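Local coordinates for protein D-aminopeptidase (Burkholderia sp. LK4, PDB 5TZB) that probably removes beta-amino acid residues from the amino terminus of peptides, as a beta-aminopeptidase of the S58 family, an Ntn-type hydrolase, at residues H51-E56 with G181-G186; T109-T114 with M142-E147; Y113-S118 with N154-Q159; M146-G151 with T187-H192. All blocks are in the same frame, centred on the assembly; numbering follows the deposited sequence.

Contact 1: H51-E56 with G181-G186; sequences HCTLNE and GGVGGG
T53 and G184 share the one direct hydrogen bond between the segments: G184 N donates to T53 OG1 at 2.8 Å, with an N-H...O angle of 179°. The hydroxyl is presented by a chi1 of -57°, which sets OG1 on the far side from the carbonyl carbon of T53 and swings CG2 off in the direction of the G182 carbonyl. A second, weaker polar contact lies one residue earlier on the strand, where the CA-H of G184 points at the carbonyl oxygen of C52 (G184 CA to C52 O, 3.4 Å).

The apolar part belongs to H51 and V183. V183 sends CG2 over one face of the imidazole, 3.7 Å from the H51 ring centroid and displaced toward the rim, a CH-pi contact in which CD2 and NE2 are the ring atoms approached most closely. The backbone of G184 passes beside H51, oblique to the ring, with G184 CA 3.8 Å from H51 CB; its positive phi of 53° favours glycine, and the lack of a side chain lets the chain come this near ND1. Beyond the two segments, the ring is held at both nitrogens, ND1 by T68 OG1 and NE2 by A179 O, and the same T68 hydroxyl also meets G185 N.

Strand 48-56 is an edge strand of its five-stranded sheet within this chain, and the glycine-rich loop that leads to strand 190-191 lies against it. With its ring nitrogens both engaged, H51 is probably kept from rotating and offers V183 a fixed face, while the T53 hydroxyl satisfies the amide of the buried G184.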
loop_
_atom_site.group_PDB
_atom_site.type_symbol
_atom_site.label_atom_id
_atom_site.label_comp_id
_atom_site.label_asym_id
_atom_site.label_seq_id
_atom_site.Cartn_x
_atom_site.Cartn_y
_atom_site.Cartn_z
ATOM N N HIS C 51 26.336 19.798 -3.394
ATOM C CA HIS C 51 25.342 20.858 -3.527
ATOM C C HIS C 51 25.669 21.726 -4.744
ATOM O O HIS C 51 26.834 21.860 -5.126
ATOM C CB HIS C 51 25.289 21.774 -2.290
ATOM C CG HIS C 51 24.891 21.096 -1.013
ATOM N ND1 HIS C 51 23.727 20.366 -0.880
ATOM C CD2 HIS C 51 25.460 21.118 0.217
ATOM C CE1 HIS C 51 23.627 19.923 0.361
ATOM N NE2 HIS C 51 24.660 20.372 1.049
ATOM N N CYS C 52 24.638 22.293 -5.359
ATOM C CA CYS C 52 24.805 23.447 -6.242
ATOM C C CYS C 52 23.817 24.507 -5.785
ATOM O O CYS C 52 22.612 24.277 -5.776
ATOM C CB CYS C 52 24.590 23.101 -7.713
ATOM S SG CYS C 52 24.692 24.556 -8.794
ATOM N N THR C 53 24.343 25.650 -5.360
ATOM C CA THR C 53 23.544 26.702 -4.740
ATOM C C THR C 53 23.360 27.897 -5.673
ATOM O O THR C 53 24.335 28.425 -6.209
ATOM C CB THR C 53 24.193 27.163 -3.419
ATOM O OG1 THR C 53 24.327 26.027 -2.556
ATOM C CG2 THR C 53 23.347 28.243 -2.723
ATOM N N LEU C 54 22.107 28.283 -5.905
ATOM C CA LEU C 54 21.798 29.431 -6.752
ATOM C C LEU C 54 21.274 30.589 -5.926
ATOM O O LEU C 54 20.221 30.489 -5.299
ATOM C CB LEU C 54 20.766 29.059 -7.813
ATOM C CG LEU C 54 21.187 27.912 -8.727
ATOM C CD1 LEU C 54 20.109 27.640 -9.767
ATOM C CD2 LEU C 54 22.550 28.209 -9.372
ATOM N N ASN C 55 21.997 31.695 -5.924
ATOM C CA ASN C 55 21.521 32.867 -5.226
ATOM C C ASN C 55 21.814 34.073 -6.118
ATOM O O ASN C 55 22.974 34.421 -6.352
ATOM C CB ASN C 55 22.195 32.973 -3.853
ATOM C CG ASN C 55 21.823 34.239 -3.094
ATOM O OD1 ASN C 55 21.186 35.158 -3.628
ATOM N ND2 ASN C 55 22.233 34.297 -1.834
ATOM N N GLU C 56 20.755 34.718 -6.601
ATOM C CA GLU C 56 20.894 35.855 -7.498
ATOM C C GLU C 56 19.750 36.814 -7.237
ATOM O O GLU C 56 18.583 36.438 -7.338
ATOM C CB GLU C 56 20.890 35.402 -8.965
ATOM C CG GLU C 56 22.135 34.637 -9.386
ATOM C CD GLU C 56 23.238 35.531 -9.912
ATOM O OE1 GLU C 56 22.921 36.557 -10.555
ATOM O OE2 GLU C 56 24.425 35.202 -9.681
ATOM N N GLY C 181 21.830 23.898 5.992
ATOM C CA GLY C 181 21.076 25.139 5.939
ATOM C C GLY C 181 20.642 25.503 4.527
ATOM O O GLY C 181 20.269 24.629 3.726
ATOM N N GLY C 182 20.744 26.789 4.209
ATOM C CA GLY C 182 20.313 27.316 2.923
ATOM C C GLY C 182 21.284 27.079 1.782
ATOM O O GLY C 182 21.787 28.032 1.188
ATOM N N VAL C 183 21.522 25.808 1.466
ATOM C CA VAL C 183 22.422 25.418 0.389
ATOM C C VAL C 183 21.791 24.376 -0.518
ATOM O O VAL C 183 20.860 23.674 -0.111
ATOM C CB VAL C 183 23.746 24.832 0.937
ATOM C CG1 VAL C 183 24.537 25.885 1.699
ATOM C CG2 VAL C 183 23.458 23.640 1.825
ATOM N N GLY C 184 22.296 24.275 -1.746
ATOM C CA GLY C 184 21.822 23.255 -2.672
ATOM C C GLY C 184 20.319 23.311 -2.808
ATOM O O GLY C 184 19.746 24.383 -3.011
ATOM N N GLY C 185 19.667 22.169 -2.627
ATOM C CA GLY C 185 18.225 22.128 -2.722
ATOM C C GLY C 185 17.535 22.873 -1.586
ATOM O O GLY C 185 16.376 23.257 -1.709
ATOM N N GLY C 186 18.238 23.096 -0.478
ATOM C CA GLY C 186 17.614 23.737 0.669
ATOM C C GLY C 186 17.731 25.252 0.696
ATOM O O GLY C 186 17.247 25.905 1.622
#

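Contact 2: T109-T114 with M142-E147; sequences TPIAYT and MPVVME
I111 to T114 pair with V144 to E147 as parallel neighbours, their axes 4.7 Å apart at closest and turned by 24°. The bonds alternate as in any parallel pair: V144 O receives A112 N, A112 O receives M146 N at 2.9 Å, and M146 O receives T114 N. CA-H groups back up these carbonyls, and at T114 O, which T148 N also reaches, E147 CA comes to 3.1 Å. Ahead of the strands the T109 hydroxyl, which donates to P110 O, also takes a weak bond from V144 N, 3.4 Å from T109 OG1.

On one face, M146 lies alongside Y113, both pointing the same way. A bend at the end of its chain, with chi3 at -77°, brings the methyl CE to the edge of the ring, 3.5 Å from Y113 CE1. The same M146 CE is 3.8 Å from I111 CG2. L302 of strand 298-305 covers I111, V144 and M146 from the neighbouring sheet, and Y113 OH reaches L217 O and T263 OG1 there. On the other face T114 CG2 meets V145 CG1 at 4.1 Å, and A112 packs on V122 of helix 119-129.

That helix joins the strands in a beta-alpha-beta unit, which supplies part of one sheet and of the helix layer on it, consistent with the alpha-beta-beta-alpha sandwich of Ntn-type hydrolases. Pairing of backbone amides and carbonyls lets hydrocarbon cover the I111, V144 and M146 side; on the other, buried polar ends find partners, T114 OG1 in G66 O and the E147 carboxylate in T116 OG1 and D94 N.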
loop_
_atom_site.group_PDB
_atom_site.type_symbol
_atom_site.label_atom_id
_atom_site.label_comp_id
_atom_site.label_asym_id
_atom_site.label_seq_id
_atom_site.Cartn_x
_atom_site.Cartn_y
_atom_site.Cartn_z
ATOM N N THR C 109 20.518 4.648 -9.209
ATOM C CA THR C 109 20.905 5.977 -9.669
ATOM C C THR C 109 21.314 6.839 -8.484
ATOM O O THR C 109 21.105 6.447 -7.343
ATOM C CB THR C 109 19.754 6.709 -10.391
ATOM O OG1 THR C 109 18.660 6.881 -9.470
ATOM C CG2 THR C 109 19.292 5.930 -11.623
ATOM N N PRO C 110 21.869 8.030 -8.754
ATOM C CA PRO C 110 21.931 8.986 -7.647
ATOM C C PRO C 110 20.537 9.433 -7.226
ATOM O O PRO C 110 19.548 9.194 -7.932
ATOM C CB PRO C 110 22.689 10.182 -8.229
ATOM C CG PRO C 110 23.322 9.695 -9.466
ATOM C CD PRO C 110 22.544 8.530 -9.969
ATOM N N ILE C 111 20.494 10.085 -6.077
ATOM C CA ILE C 111 19.320 10.751 -5.552
ATOM C C ILE C 111 19.543 12.245 -5.589
ATOM O O ILE C 111 20.619 12.711 -5.230
ATOM C CB ILE C 111 19.042 10.345 -4.095
ATOM C CG1 ILE C 111 18.818 8.839 -4.002
ATOM C CG2 ILE C 111 17.843 11.110 -3.524
ATOM C CD1 ILE C 111 18.969 8.307 -2.582
ATOM N N ALA C 112 18.527 12.996 -5.997
ATOM C CA ALA C 112 18.647 14.440 -6.030
ATOM C C ALA C 112 17.454 15.108 -5.335
ATOM O O ALA C 112 16.332 14.593 -5.353
ATOM C CB ALA C 112 18.798 14.929 -7.454
ATOM N N TYR C 113 17.743 16.213 -4.650
ATOM C CA TYR C 113 16.739 17.100 -4.076
ATOM C C TYR C 113 16.713 18.414 -4.849
ATOM O O TYR C 113 17.775 18.962 -5.136
ATOM C CB TYR C 113 17.053 17.431 -2.617
ATOM C CG TYR C 113 17.061 16.308 -1.610
ATOM C CD1 TYR C 113 16.573 15.047 -1.909
ATOM C CD2 TYR C 113 17.553 16.535 -0.328
ATOM C CE1 TYR C 113 16.586 14.033 -0.952
ATOM C CE2 TYR C 113 17.566 15.540 0.625
ATOM C CZ TYR C 113 17.086 14.298 0.314
ATOM O OH TYR C 113 17.106 13.322 1.282
ATOM N N THR C 114 15.532 18.955 -5.139
ATOM C CA THR C 114 15.459 20.303 -5.710
ATOM C C THR C 114 14.097 20.940 -5.378
ATOM O O THR C 114 13.420 20.480 -4.476
ATOM C CB THR C 114 15.713 20.276 -7.232
ATOM O OG1 THR C 114 15.844 21.612 -7.734
ATOM C CG2 THR C 114 14.609 19.543 -7.965
ATOM N N MET C 142 16.012 5.424 -14.469
ATOM C CA MET C 142 14.914 5.971 -13.665
ATOM C C MET C 142 15.433 6.643 -12.377
ATOM O O MET C 142 15.318 6.069 -11.286
ATOM C CB MET C 142 13.908 4.865 -13.327
ATOM C CG MET C 142 13.202 4.241 -14.559
ATOM S SD MET C 142 12.077 2.904 -14.126
ATOM C CE MET C 142 13.237 1.652 -13.555
ATOM N N PRO C 143 16.013 7.852 -12.501
ATOM C CA PRO C 143 16.579 8.563 -11.341
ATOM C C PRO C 143 15.549 8.952 -10.264
ATOM O O PRO C 143 14.382 9.216 -10.565
ATOM C CB PRO C 143 17.203 9.819 -11.961
ATOM C CG PRO C 143 17.354 9.496 -13.456
ATOM C CD PRO C 143 16.203 8.590 -13.758
ATOM N N VAL C 144 15.990 8.975 -9.010
ATOM C CA VAL C 144 15.129 9.399 -7.918
ATOM C C VAL C 144 15.345 10.881 -7.647
ATOM O O VAL C 144 16.435 11.299 -7.263
ATOM C CB VAL C 144 15.384 8.591 -6.623
ATOM C CG1 VAL C 144 14.538 9.154 -5.456
ATOM C CG2 VAL C 144 15.073 7.092 -6.845
ATOM N N VAL C 145 14.306 11.679 -7.867
ATOM C CA VAL C 145 14.382 13.103 -7.598
ATOM C C VAL C 145 13.212 13.448 -6.697
ATOM O O VAL C 145 12.085 13.004 -6.943
ATOM C CB VAL C 145 14.346 13.951 -8.880
ATOM C CG1 VAL C 145 14.471 15.439 -8.544
ATOM C CG2 VAL C 145 15.472 13.539 -9.814
ATOM N N MET C 146 13.494 14.177 -5.617
ATOM C CA MET C 146 12.463 14.586 -4.675
ATOM C C MET C 146 12.538 16.092 -4.515
ATOM O O MET C 146 13.492 16.710 -4.985
ATOM C CB MET C 146 12.635 13.851 -3.348
ATOM C CG MET C 146 12.395 12.342 -3.487
ATOM S SD MET C 146 12.651 11.418 -1.966
ATOM C CE MET C 146 14.441 11.377 -1.917
ATOM N N GLU C 147 11.538 16.693 -3.868
ATOM C CA GLU C 147 11.438 18.141 -3.860
ATOM C C GLU C 147 10.739 18.710 -2.636
ATOM O O GLU C 147 9.996 18.006 -1.953
ATOM C CB GLU C 147 10.692 18.625 -5.112
ATOM C CG GLU C 147 9.281 18.056 -5.281
ATOM C CD GLU C 147 8.226 18.733 -4.386
ATOM O OE1 GLU C 147 8.414 19.906 -3.982
ATOM O OE2 GLU C 147 7.200 18.081 -4.098
#

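Contact 3: Y113-S118 with N154-Q159; sequences YTNTHS and NDIWGQ
H117 reaches W157 with the edge of its imidazole: CE1 stands over the centre of the indole six-membered ring, 3.4 Å above its plane, and the two ring planes meet at 59°, an edge-to-face pair. With chi1 at -70° the H117 ring turns away from its own carbonyl carbon and out toward 154-159. There ND1 makes a weak bond to I156 O, 3.2 Å away and strongly bent at the hydrogen. The other nitrogen, NE2, binds C141 N of the second subunit.

I156 extends anti at both torsions, crossing the imidazole at about a right angle so that CD1 lies over one of its faces. The I156 and N115 side chains slide past each other in opposite directions, with I156 CG1 3.5 Å from N115 OD1.

N115 is wound back on its own chain (chi1 69°), and OD1 accepts H117 N. This is an Asx turn, set on the type I beta turn from N115 to S118 that leads from strand 111-115 into helix 119-129. Water 1 crosses from the turn to the other segment, donating to N115 OD1 and, at 2.8 Å, to I156 O, while it accepts from S118 OG. N115 ND2 is held by T65 OG1.

Q159 runs extended as far as CD, and its NE2 donates to H117 O at 3.0 Å, lying in the plane of that carbonyl. The same NE2 bonds D124 O of the second subunit, whose A128 packs on Q159 and whose V127 packs on H117.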
loop_
_atom_site.group_PDB
_atom_site.type_symbol
_atom_site.label_atom_id
_atom_site.label_comp_id
_atom_site.label_asym_id
_atom_site.label_seq_id
_atom_site.Cartn_x
_atom_site.Cartn_y
_atom_site.Cartn_z
ATOM N N TYR C 113 17.743 16.213 -4.650
ATOM C CA TYR C 113 16.739 17.100 -4.076
ATOM C C TYR C 113 16.713 18.414 -4.849
ATOM O O TYR C 113 17.775 18.962 -5.136
ATOM C CB TYR C 113 17.053 17.431 -2.617
ATOM C CG TYR C 113 17.061 16.308 -1.610
ATOM C CD1 TYR C 113 16.573 15.047 -1.909
ATOM C CD2 TYR C 113 17.553 16.535 -0.328
ATOM C CE1 TYR C 113 16.586 14.033 -0.952
ATOM C CE2 TYR C 113 17.566 15.540 0.625
ATOM C CZ TYR C 113 17.086 14.298 0.314
ATOM O OH TYR C 113 17.106 13.322 1.282
ATOM N N THR C 114 15.532 18.955 -5.139
ATOM C CA THR C 114 15.459 20.303 -5.710
ATOM C C THR C 114 14.097 20.940 -5.378
ATOM O O THR C 114 13.420 20.480 -4.476
ATOM C CB THR C 114 15.713 20.276 -7.232
ATOM O OG1 THR C 114 15.844 21.612 -7.734
ATOM C CG2 THR C 114 14.609 19.543 -7.965
ATOM N N ASN C 115 13.700 22.002 -6.078
ATOM C CA ASN C 115 12.382 22.599 -5.853
ATOM C C ASN C 115 11.309 21.937 -6.722
ATOM O O ASN C 115 11.642 21.236 -7.676
ATOM C CB ASN C 115 12.410 24.103 -6.122
ATOM C CG ASN C 115 12.596 24.423 -7.594
ATOM O OD1 ASN C 115 11.651 24.338 -8.382
ATOM N ND2 ASN C 115 13.808 24.814 -7.969
ATOM N N THR C 116 10.035 22.182 -6.400
ATOM C CA THR C 116 8.909 21.481 -7.026
ATOM C C THR C 116 8.829 21.614 -8.549
ATOM O O THR C 116 8.417 20.677 -9.232
ATOM C CB THR C 116 7.555 21.952 -6.440
ATOM O OG1 THR C 116 7.664 22.086 -5.010
ATOM C CG2 THR C 116 6.455 20.949 -6.788
ATOM N N HIS C 117 9.196 22.772 -9.082
ATOM C CA HIS C 117 9.036 23.000 -10.508
ATOM C C HIS C 117 10.286 22.664 -11.327
ATOM O O HIS C 117 10.309 22.851 -12.538
ATOM C CB HIS C 117 8.595 24.445 -10.745
ATOM C CG HIS C 117 7.191 24.710 -10.290
ATOM N ND1 HIS C 117 6.599 25.953 -10.346
ATOM C CD2 HIS C 117 6.252 23.869 -9.792
ATOM C CE1 HIS C 117 5.364 25.874 -9.883
ATOM N NE2 HIS C 117 5.127 24.616 -9.544
ATOM N N SER C 118 11.303 22.128 -10.671
ATOM C CA SER C 118 12.538 21.777 -11.353
ATOM C C SER C 118 12.808 20.266 -11.389
ATOM O O SER C 118 13.848 19.832 -11.897
ATOM C CB SER C 118 13.719 22.495 -10.680
ATOM O OG SER C 118 13.581 23.901 -10.760
ATOM N N ASN C 154 11.972 32.026 -3.580
ATOM C CA ASN C 154 12.511 31.722 -4.906
ATOM C C ASN C 154 11.480 31.956 -6.002
ATOM O O ASN C 154 10.281 31.752 -5.787
ATOM C CB ASN C 154 12.986 30.263 -4.968
ATOM C CG ASN C 154 13.549 29.882 -6.328
ATOM O OD1 ASN C 154 14.461 30.535 -6.840
ATOM N ND2 ASN C 154 12.981 28.841 -6.936
ATOM N N ASP C 155 11.952 32.360 -7.175
ATOM C CA ASP C 155 11.112 32.481 -8.361
ATOM C C ASP C 155 10.856 31.079 -8.919
ATOM O O ASP C 155 11.468 30.659 -9.901
ATOM C CB ASP C 155 11.796 33.385 -9.395
ATOM C CG ASP C 155 10.997 33.527 -10.683
ATOM O OD1 ASP C 155 9.757 33.373 -10.652
ATOM O OD2 ASP C 155 11.619 33.809 -11.728
ATOM N N ILE C 156 9.937 30.359 -8.290
ATOM C CA ILE C 156 9.798 28.938 -8.570
ATOM C C ILE C 156 9.163 28.688 -9.939
ATOM O O ILE C 156 9.367 27.625 -10.533
ATOM C CB ILE C 156 8.983 28.215 -7.466
ATOM C CG1 ILE C 156 9.244 26.704 -7.520
ATOM C CG2 ILE C 156 7.480 28.556 -7.557
ATOM C CD1 ILE C 156 8.609 25.898 -6.388
ATOM N N TRP C 157 8.409 29.665 -10.442
ATOM C CA TRP C 157 7.814 29.557 -11.772
ATOM C C TRP C 157 8.849 29.827 -12.854
ATOM O O TRP C 157 8.649 29.482 -14.016
ATOM C CB TRP C 157 6.632 30.516 -11.910
ATOM C CG TRP C 157 5.405 30.037 -11.202
ATOM C CD1 TRP C 157 4.902 30.508 -10.017
ATOM C CD2 TRP C 157 4.517 28.988 -11.627
ATOM N NE1 TRP C 157 3.760 29.811 -9.678
ATOM C CE2 TRP C 157 3.507 28.873 -10.643
ATOM C CE3 TRP C 157 4.484 28.135 -12.736
ATOM C CZ2 TRP C 157 2.466 27.948 -10.747
ATOM C CZ3 TRP C 157 3.461 27.215 -12.833
ATOM C CH2 TRP C 157 2.461 27.127 -11.842
ATOM N N GLY C 158 9.968 30.421 -12.456
ATOM C CA GLY C 158 11.032 30.760 -13.377
ATOM C C GLY C 158 11.822 29.548 -13.843
ATOM O O GLY C 158 12.543 29.634 -14.837
ATOM N N GLN C 159 11.713 28.443 -13.108
ATOM C CA GLN C 159 12.386 27.180 -13.452
ATOM C C GLN C 159 13.857 27.426 -13.774
ATOM O O GLN C 159 14.310 27.203 -14.901
ATOM C CB GLN C 159 11.653 26.473 -14.614
ATOM C CG GLN C 159 10.266 25.920 -14.200
ATOM C CD GLN C 159 9.519 25.177 -15.315
ATOM O OE1 GLN C 159 9.334 25.700 -16.412
ATOM N NE2 GLN C 159 9.070 23.962 -15.023
HETATM O O HOH W 1 11.755 26.163 -10.492
#

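Contact 4: M146-G151 with T187-H192; sequences METYDG and TGMICH
D150 OD2 takes a hydrogen from water 2 at 2.9 Å and is also bound by T65 OG1. The same water accepts from G188 N, 2.7 Å away, and so bridges the carboxylate to the backbone of the other segment, while D150 OD1 is occupied by N154 ND2. A chi1 of 53° places D150 CG between its backbone N and carbonyl carbon and turns OD2 toward the water. Separately, the course of the backbone brings D150 CB to 3.6 Å from G188 O.

M189 fills the space beside it. Its chain is bent at chi2 (-53°), bringing the thioether end to T148 and D150. The methyl CE is 3.1 Å from T148 OG1, a tight approach, and 3.5 Å from D150 CB. T148 OG1, held by Q219 NE2, also lies 3.2 Å from M189 SD, though no hydrogen bond to M189 is assigned.

With no direct hydrogen bond between the segments, a methionine wedge and a water bridge join the end of strand 144-148 to the turn leading into the small antiparallel hairpin of strands 190-191 and 194-195, where K195 NZ bonds M189 O and T187 O.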
loop_
_atom_site.group_PDB
_atom_site.type_symbol
_atom_site.label_atom_id
_atom_site.label_comp_id
_atom_site.label_asym_id
_atom_site.label_seq_id
_atom_site.Cartn_x
_atom_site.Cartn_y
_atom_site.Cartn_z
ATOM N N MET C 146 13.494 14.177 -5.617
ATOM C CA MET C 146 12.463 14.586 -4.675
ATOM C C MET C 146 12.538 16.092 -4.515
ATOM O O MET C 146 13.492 16.710 -4.985
ATOM C CB MET C 146 12.635 13.851 -3.348
ATOM C CG MET C 146 12.395 12.342 -3.487
ATOM S SD MET C 146 12.651 11.418 -1.966
ATOM C CE MET C 146 14.441 11.377 -1.917
ATOM N N GLU C 147 11.538 16.693 -3.868
ATOM C CA GLU C 147 11.438 18.141 -3.860
ATOM C C GLU C 147 10.739 18.710 -2.636
ATOM O O GLU C 147 9.996 18.006 -1.953
ATOM C CB GLU C 147 10.692 18.625 -5.112
ATOM C CG GLU C 147 9.281 18.056 -5.281
ATOM C CD GLU C 147 8.226 18.733 -4.386
ATOM O OE1 GLU C 147 8.414 19.906 -3.982
ATOM O OE2 GLU C 147 7.200 18.081 -4.098
ATOM N N THR C 148 10.985 19.990 -2.376
ATOM C CA THR C 148 10.119 20.790 -1.512
ATOM C C THR C 148 9.902 22.158 -2.200
ATOM O O THR C 148 10.582 22.488 -3.176
ATOM C CB THR C 148 10.710 20.949 -0.092
ATOM O OG1 THR C 148 12.008 21.535 -0.186
ATOM C CG2 THR C 148 10.836 19.574 0.605
ATOM N N TYR C 149 8.961 22.947 -1.696
ATOM C CA TYR C 149 8.492 24.153 -2.389
ATOM C C TYR C 149 9.101 25.461 -1.842
ATOM O O TYR C 149 8.777 25.881 -0.731
ATOM C CB TYR C 149 6.960 24.181 -2.304
ATOM C CG TYR C 149 6.286 25.418 -2.839
ATOM C CD1 TYR C 149 6.039 25.576 -4.196
ATOM C CD2 TYR C 149 5.860 26.423 -1.971
ATOM C CE1 TYR C 149 5.404 26.729 -4.685
ATOM C CE2 TYR C 149 5.227 27.568 -2.443
ATOM C CZ TYR C 149 4.998 27.714 -3.800
ATOM O OH TYR C 149 4.372 28.859 -4.258
ATOM N N ASP C 150 9.965 26.106 -2.630
ATOM C CA ASP C 150 10.590 27.366 -2.222
ATOM C C ASP C 150 9.935 28.587 -2.878
ATOM O O ASP C 150 10.600 29.570 -3.160
ATOM C CB ASP C 150 12.100 27.373 -2.540
ATOM C CG ASP C 150 12.424 27.017 -4.003
ATOM O OD1 ASP C 150 11.553 27.132 -4.885
ATOM O OD2 ASP C 150 13.583 26.647 -4.279
ATOM N N GLY C 151 8.629 28.509 -3.115
ATOM C CA GLY C 151 7.896 29.543 -3.831
ATOM C C GLY C 151 7.888 30.932 -3.219
ATOM O O GLY C 151 7.662 31.915 -3.917
ATOM N N THR C 187 18.331 25.808 -0.348
ATOM C CA THR C 187 18.662 27.230 -0.400
ATOM C C THR C 187 17.500 28.162 -0.044
ATOM O O THR C 187 17.661 29.059 0.783
ATOM C CB THR C 187 19.221 27.600 -1.790
ATOM O OG1 THR C 187 20.443 26.875 -2.004
ATOM C CG2 THR C 187 19.519 29.085 -1.880
ATOM N N GLY C 188 16.329 27.950 -0.633
ATOM C CA GLY C 188 15.225 28.856 -0.377
ATOM C C GLY C 188 14.149 28.334 0.556
ATOM O O GLY C 188 13.035 28.861 0.573
ATOM N N MET C 189 14.486 27.333 1.366
ATOM C CA MET C 189 13.492 26.663 2.194
ATOM C C MET C 189 13.289 27.292 3.579
ATOM O O MET C 189 14.150 27.998 4.112
ATOM C CB MET C 189 13.862 25.185 2.339
ATOM C CG MET C 189 13.948 24.462 0.994
ATOM S SD MET C 189 12.439 24.695 0.020
ATOM C CE MET C 189 12.975 24.103 -1.588
ATOM N N ILE C 190 12.119 27.020 4.135
ATOM C CA ILE C 190 11.655 27.606 5.385
ATOM C C ILE C 190 11.100 26.504 6.283
ATOM O O ILE C 190 10.282 25.698 5.844
ATOM C CB ILE C 190 10.578 28.666 5.111
ATOM C CG1 ILE C 190 11.177 29.827 4.309
ATOM C CG2 ILE C 190 9.930 29.136 6.402
ATOM C CD1 ILE C 190 10.147 30.844 3.814
ATOM N N CYS C 191 11.556 26.454 7.529
ATOM C CA CYS C 191 11.159 25.390 8.449
ATOM C C CYS C 191 10.735 25.965 9.800
ATOM O O CYS C 191 11.444 26.776 10.397
ATOM C CB CYS C 191 12.297 24.383 8.621
ATOM S SG CYS C 191 11.918 22.988 9.711
ATOM N N HIS C 192 9.558 25.559 10.263
ATOM C CA HIS C 192 8.968 26.114 11.479
ATOM C C HIS C 192 9.000 27.648 11.490
ATOM O O HIS C 192 9.231 28.281 12.526
ATOM C CB HIS C 192 9.656 25.532 12.719
ATOM C CG HIS C 192 9.264 24.110 12.993
ATOM N ND1 HIS C 192 8.022 23.769 13.489
ATOM C CD2 HIS C 192 9.941 22.946 12.838
ATOM C CE1 HIS C 192 7.954 22.454 13.632
ATOM N NE2 HIS C 192 9.107 21.933 13.251
HETATM O O HOH W 2 15.658 25.988 -2.396
#

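Contacts 2 and 4 use strand 144-148 and contacts 2 and 3 strand 111-115, while contact 1 reaches the same sheet at one of its edge strands, 48-56. Contacts 2, 3 and 4 are buried; in contact 2 every touching residue is so, held by backbone bonds and hydrocarbon. Contacts 3 and 4 lie past the ends of strands 111-115 and 144-148, their centres about 9 Å apart, where side chains and waters replace sheet bonding; contact 3 also faces the second subunit. Contact 1, only partly buried, rests on a hydroxyl and a ring face. T187 touches T53, tying contacts 1 and 4 together, and a bond between T116 and E147 joins contact 3 to contacts 2 and 4.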